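Long-range contact in TssK (Serratia sp. FS14, PDB 5Y0E), which probably serves as a trimeric baseplate component of the bacterial type VI secretion system: residues A[73-87]-A[146-158]. Numbering follows the deposited sequence.
Sequences TPFRFSGAQQAPAPL and FGRLRLRLMLESE
With its CG set between the backbone N and the carbonyl carbon (chi1 66°), Phe77 turns the CD2 and CE2 atoms of its ring to Leu151, whose own CG, anti to the carbonyl carbon (chi1 -68°), carries the branch ending in CD1 up to meet them. Leu151 CD1 lies 3.9 Å from Phe77 CD2, an oblique approach, and also touches CB of Phe75, whose ring leads away. Leu149 CD1 packs against the same carbon, 3.8 Å from Phe75 CB, and reaches CG2 of Thr73 tip to tip. The hydroxyl of Thr73 is engaged elsewhere, by Asp71 and Arg123.

After the turn at 79-83 the chain comes back along the other segment. Pro84 CG lies 3.9 Å from Leu151 CB, the two side chains pointing the same way, while Pro84 CD covers one face of the Phe77 ring, offset toward the rim. Leu153 is held between Pro84, whose CB meets its CD1 at 4.1 Å, and Leu87, whose CB lies 4.0 Å from Leu153 CB. Leu87 CD2 packs against Leu155 CD2. The extended chain of Arg148 carries its guanidinium to the turn, with Gln82 CA over one face and NH1 3.4 Å from Gln81 O.

Strand 74-78, of the three-stranded sheet, and the chain after it thus pack on strand 142-155 of the six-stranded sheet, largely through side chains. A modelled water bridges Ala85 O and Leu153 N. With 602 Å² buried mainly by leucines, then Pro84, and less by Arg148 and the phenylalanines, cohesion is chiefly apolar, supplemented by the water bridge.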
loop_
_atom_site.group_PDB
_atom_site.type_symbol
_atom_site.label_atom_id
_atom_site.label_comp_id
_atom_site.label_asym_id
_atom_site.label_seq_id
_atom_site.Cartn_x
_atom_site.Cartn_y
_atom_site.Cartn_z
ATOM N N THR A 73 -0.226 21.370 16.735
ATOM C CA THR A 73 -0.021 22.702 16.220
ATOM C C THR A 73 0.717 22.654 14.898
ATOM O O THR A 73 1.863 22.215 14.866
ATOM C CB THR A 73 0.765 23.508 17.209
ATOM O OG1 THR A 73 0.127 23.414 18.474
ATOM C CG2 THR A 73 0.830 24.944 16.768
ATOM N N PRO A 74 0.115 23.096 13.805
ATOM C CA PRO A 74 0.850 23.210 12.545
ATOM C C PRO A 74 1.805 24.382 12.567
ATOM O O PRO A 74 1.604 25.355 13.286
ATOM C CB PRO A 74 -0.256 23.435 11.516
ATOM C CG PRO A 74 -1.373 24.001 12.283
ATOM C CD PRO A 74 -1.300 23.457 13.662
ATOM N N PHE A 75 2.850 24.286 11.757
ATOM C CA PHE A 75 3.858 25.326 11.692
ATOM C C PHE A 75 4.500 25.301 10.325
ATOM O O PHE A 75 4.519 24.281 9.645
ATOM C CB PHE A 75 4.949 25.167 12.764
ATOM C CG PHE A 75 5.751 23.912 12.621
ATOM C CD1 PHE A 75 6.862 23.875 11.815
ATOM C CD2 PHE A 75 5.360 22.762 13.262
ATOM C CE1 PHE A 75 7.557 22.727 11.657
ATOM C CE2 PHE A 75 6.060 21.623 13.111
ATOM C CZ PHE A 75 7.159 21.598 12.308
ATOM N N ARG A 76 5.072 26.440 9.967
ATOM C CA ARG A 76 5.757 26.631 8.704
ATOM C C ARG A 76 6.610 27.880 8.845
ATOM O O ARG A 76 6.116 28.906 9.307
ATOM C CB ARG A 76 4.757 26.779 7.558
ATOM C CG ARG A 76 5.379 27.181 6.244
ATOM C CD ARG A 76 4.323 27.377 5.170
ATOM N NE ARG A 76 3.349 26.291 5.187
ATOM C CZ ARG A 76 3.466 25.169 4.482
ATOM N NH1 ARG A 76 4.513 24.984 3.686
ATOM N NH2 ARG A 76 2.536 24.226 4.568
ATOM N N PHE A 77 7.883 27.796 8.477
ATOM C CA PHE A 77 8.728 28.975 8.507
ATOM C C PHE A 77 9.802 28.838 7.452
ATOM O O PHE A 77 10.076 27.751 6.954
ATOM C CB PHE A 77 9.348 29.219 9.888
ATOM C CG PHE A 77 10.324 28.162 10.334
ATOM C CD1 PHE A 77 11.599 28.089 9.802
ATOM C CD2 PHE A 77 9.974 27.266 11.311
ATOM C CE1 PHE A 77 12.486 27.130 10.216
ATOM C CE2 PHE A 77 10.863 26.307 11.737
ATOM C CZ PHE A 77 12.119 26.240 11.186
ATOM N N SER A 78 10.415 29.962 7.119
ATOM C CA SER A 78 11.498 29.962 6.156
ATOM C C SER A 78 12.304 31.231 6.336
ATOM O O SER A 78 11.764 32.282 6.662
ATOM C CB SER A 78 10.991 29.867 4.729
ATOM O OG SER A 78 12.071 30.005 3.840
ATOM N N GLY A 79 13.602 31.118 6.134
ATOM C CA GLY A 79 14.451 32.266 6.315
ATOM C C GLY A 79 14.834 32.476 7.757
ATOM O O GLY A 79 14.064 32.196 8.672
ATOM N N ALA A 80 16.033 33.011 7.953
ATOM C CA ALA A 80 16.542 33.235 9.295
ATOM C C ALA A 80 15.662 34.186 10.086
ATOM O O ALA A 80 15.630 34.112 11.314
ATOM C CB ALA A 80 17.965 33.769 9.217
ATOM N N GLN A 81 14.945 35.078 9.409
ATOM C CA GLN A 81 14.060 36.008 10.101
ATOM C C GLN A 81 12.982 35.278 10.883
ATOM O O GLN A 81 12.586 35.725 11.960
ATOM C CB GLN A 81 13.407 36.961 9.104
ATOM C CG GLN A 81 14.330 37.477 8.003
ATOM C CD GLN A 81 14.524 36.482 6.863
ATOM O OE1 GLN A 81 14.587 35.282 7.085
ATOM N NE2 GLN A 81 14.613 36.987 5.639
ATOM N N GLN A 82 12.501 34.148 10.367
ATOM C CA GLN A 82 11.432 33.409 11.024
ATOM C C GLN A 82 11.889 32.139 11.709
ATOM O O GLN A 82 11.204 31.678 12.626
ATOM C CB GLN A 82 10.339 33.036 10.020
ATOM C CG GLN A 82 10.248 33.959 8.853
ATOM C CD GLN A 82 9.327 33.426 7.770
ATOM O OE1 GLN A 82 9.036 32.246 7.726
ATOM N NE2 GLN A 82 8.865 34.300 6.896
ATOM N N ALA A 83 13.019 31.600 11.344
ATOM C CA ALA A 83 13.437 30.412 12.017
ATOM C C ALA A 83 13.707 30.637 13.480
ATOM O O ALA A 83 14.062 31.696 13.952
ATOM C CB ALA A 83 14.664 29.863 11.352
ATOM N N PRO A 84 13.687 29.570 14.230
ATOM C CA PRO A 84 14.020 29.675 15.634
ATOM C C PRO A 84 15.486 30.022 15.819
ATOM O O PRO A 84 16.331 29.721 14.992
ATOM C CB PRO A 84 13.805 28.263 16.131
ATOM C CG PRO A 84 12.887 27.670 15.170
ATOM C CD PRO A 84 13.294 28.221 13.867
ATOM N N ALA A 85 15.777 30.628 16.955
ATOM C CA ALA A 85 17.125 30.992 17.318
ATOM C C ALA A 85 18.004 29.789 17.242
ATOM O O ALA A 85 17.696 28.773 17.792
ATOM C CB ALA A 85 17.145 31.519 18.725
ATOM N N PRO A 86 19.119 29.899 16.546
ATOM C CA PRO A 86 20.018 28.769 16.437
ATOM C C PRO A 86 20.545 28.298 17.767
ATOM O O PRO A 86 20.732 29.035 18.709
ATOM C CB PRO A 86 21.117 29.299 15.549
ATOM C CG PRO A 86 20.411 30.253 14.683
ATOM C CD PRO A 86 19.474 30.951 15.602
ATOM N N LEU A 87 20.802 27.014 17.825
ATOM C CA LEU A 87 21.247 26.424 19.039
ATOM C C LEU A 87 22.707 26.132 19.052
ATOM O O LEU A 87 23.195 25.350 18.274
ATOM C CB LEU A 87 20.483 25.151 19.276
ATOM C CG LEU A 87 20.802 24.376 20.520
ATOM C CD1 LEU A 87 20.229 25.079 21.711
ATOM C CD2 LEU A 87 20.178 23.015 20.392
ATOM N N PHE A 146 0.217 40.799 15.275
ATOM C CA PHE A 146 0.115 39.388 14.954
ATOM C C PHE A 146 0.834 38.548 15.996
ATOM O O PHE A 146 1.563 39.048 16.843
ATOM C CB PHE A 146 0.702 39.094 13.585
ATOM C CG PHE A 146 -0.080 39.661 12.461
ATOM C CD1 PHE A 146 -1.162 38.981 11.947
ATOM C CD2 PHE A 146 0.283 40.870 11.890
ATOM C CE1 PHE A 146 -1.887 39.511 10.876
ATOM C CE2 PHE A 146 -0.431 41.400 10.828
ATOM C CZ PHE A 146 -1.517 40.720 10.317
ATOM N N GLY A 147 0.615 37.247 15.910
ATOM C CA GLY A 147 1.253 36.287 16.800
ATOM C C GLY A 147 2.193 35.393 16.018
ATOM O O GLY A 147 1.877 34.964 14.911
ATOM N N ARG A 148 3.323 35.104 16.614
ATOM C CA ARG A 148 4.327 34.304 15.988
ATOM C C ARG A 148 4.683 33.195 16.921
ATOM O O ARG A 148 4.919 33.422 18.083
ATOM C CB ARG A 148 5.510 35.186 15.711
ATOM C CG ARG A 148 6.775 34.480 15.342
ATOM C CD ARG A 148 7.922 35.387 15.691
ATOM N NE ARG A 148 9.210 34.744 15.569
ATOM C CZ ARG A 148 10.281 35.360 15.109
ATOM N NH1 ARG A 148 11.430 34.723 15.031
ATOM N NH2 ARG A 148 10.196 36.613 14.741
ATOM N N LEU A 149 4.699 31.986 16.387
ATOM C CA LEU A 149 4.974 30.782 17.149
ATOM C C LEU A 149 6.347 30.738 17.737
ATOM O O LEU A 149 7.320 30.829 17.039
ATOM C CB LEU A 149 4.820 29.564 16.269
ATOM C CG LEU A 149 3.476 28.882 16.213
ATOM C CD1 LEU A 149 3.607 27.687 15.321
ATOM C CD2 LEU A 149 3.023 28.465 17.577
ATOM N N ARG A 150 6.413 30.515 19.032
ATOM C CA ARG A 150 7.670 30.459 19.727
ATOM C C ARG A 150 8.328 29.100 19.693
ATOM O O ARG A 150 8.461 28.435 20.688
ATOM C CB ARG A 150 7.482 30.945 21.141
ATOM C CG ARG A 150 6.810 32.295 21.166
ATOM C CD ARG A 150 7.266 33.160 22.297
ATOM N NE ARG A 150 7.386 32.395 23.505
ATOM C CZ ARG A 150 8.479 32.338 24.232
ATOM N NH1 ARG A 150 9.530 32.998 23.871
ATOM N NH2 ARG A 150 8.519 31.624 25.309
ATOM N N LEU A 151 8.757 28.724 18.508
ATOM C CA LEU A 151 9.415 27.486 18.275
ATOM C C LEU A 151 10.817 27.640 18.763
ATOM O O LEU A 151 11.378 28.701 18.750
ATOM C CB LEU A 151 9.413 27.172 16.801
ATOM C CG LEU A 151 8.072 26.860 16.201
ATOM C CD1 LEU A 151 8.257 26.581 14.740
ATOM C CD2 LEU A 151 7.488 25.667 16.891
ATOM N N ARG A 152 11.397 26.553 19.189
ATOM C CA ARG A 152 12.709 26.633 19.710
ATOM C C ARG A 152 13.525 25.378 19.556
ATOM O O ARG A 152 13.041 24.298 19.781
ATOM C CB ARG A 152 12.577 26.938 21.183
ATOM C CG ARG A 152 13.880 26.891 21.923
ATOM C CD ARG A 152 13.705 26.781 23.406
ATOM N NE ARG A 152 13.214 28.023 23.927
ATOM C CZ ARG A 152 13.322 28.369 25.190
ATOM N NH1 ARG A 152 13.919 27.540 26.023
ATOM N NH2 ARG A 152 12.830 29.516 25.615
ATOM N N LEU A 153 14.777 25.513 19.143
ATOM C CA LEU A 153 15.670 24.380 19.044
ATOM C C LEU A 153 16.310 24.163 20.388
ATOM O O LEU A 153 16.733 25.107 20.990
ATOM C CB LEU A 153 16.732 24.656 18.019
ATOM C CG LEU A 153 16.112 24.801 16.664
ATOM C CD1 LEU A 153 16.952 25.690 15.804
ATOM C CD2 LEU A 153 15.909 23.459 16.030
ATOM N N MET A 154 16.338 22.937 20.868
ATOM C CA MET A 154 16.915 22.618 22.156
ATOM C C MET A 154 17.394 21.176 22.287
ATOM O O MET A 154 17.261 20.405 21.380
ATOM C CB MET A 154 15.942 22.949 23.272
ATOM C CG MET A 154 14.532 22.489 23.073
ATOM S SD MET A 154 13.598 22.517 24.589
ATOM C CE MET A 154 12.965 24.147 24.486
ATOM N N LEU A 155 17.983 20.828 23.417
ATOM C CA LEU A 155 18.459 19.475 23.642
ATOM C C LEU A 155 17.333 18.607 24.170
ATOM O O LEU A 155 16.504 19.059 24.957
ATOM C CB LEU A 155 19.618 19.464 24.636
ATOM C CG LEU A 155 20.799 20.377 24.330
ATOM C CD1 LEU A 155 21.889 20.157 25.338
ATOM C CD2 LEU A 155 21.300 20.127 22.929
ATOM N N GLU A 156 17.320 17.346 23.750
ATOM C CA GLU A 156 16.307 16.438 24.259
ATOM C C GLU A 156 16.347 16.370 25.774
ATOM O O GLU A 156 15.305 16.219 26.417
ATOM C CB GLU A 156 16.491 15.052 23.650
ATOM C CG GLU A 156 15.452 14.029 24.068
ATOM C CD GLU A 156 15.755 12.652 23.524
ATOM O OE1 GLU A 156 16.782 12.065 23.909
ATOM O OE2 GLU A 156 14.975 12.151 22.698
ATOM N N SER A 157 17.528 16.509 26.367
ATOM C CA SER A 157 17.634 16.453 27.818
ATOM C C SER A 157 16.996 17.656 28.502
ATOM O O SER A 157 16.658 17.568 29.685
ATOM C CB SER A 157 19.092 16.350 28.224
ATOM O OG SER A 157 19.793 17.491 27.805
ATOM N N GLU A 158 16.823 18.772 27.806
ATOM C CA GLU A 158 16.239 19.952 28.426
ATOM C C GLU A 158 14.714 19.954 28.403
ATOM O O GLU A 158 14.108 20.920 28.855
ATOM C CB GLU A 158 16.776 21.223 27.756
ATOM C CG GLU A 158 18.267 21.399 27.908
ATOM C CD GLU A 158 18.866 22.470 27.006
ATOM O OE1 GLU A 158 18.268 22.825 25.965
ATOM O OE2 GLU A 158 19.971 22.951 27.341
HETATM O O HOH W 1 15.626 28.399 19.188
#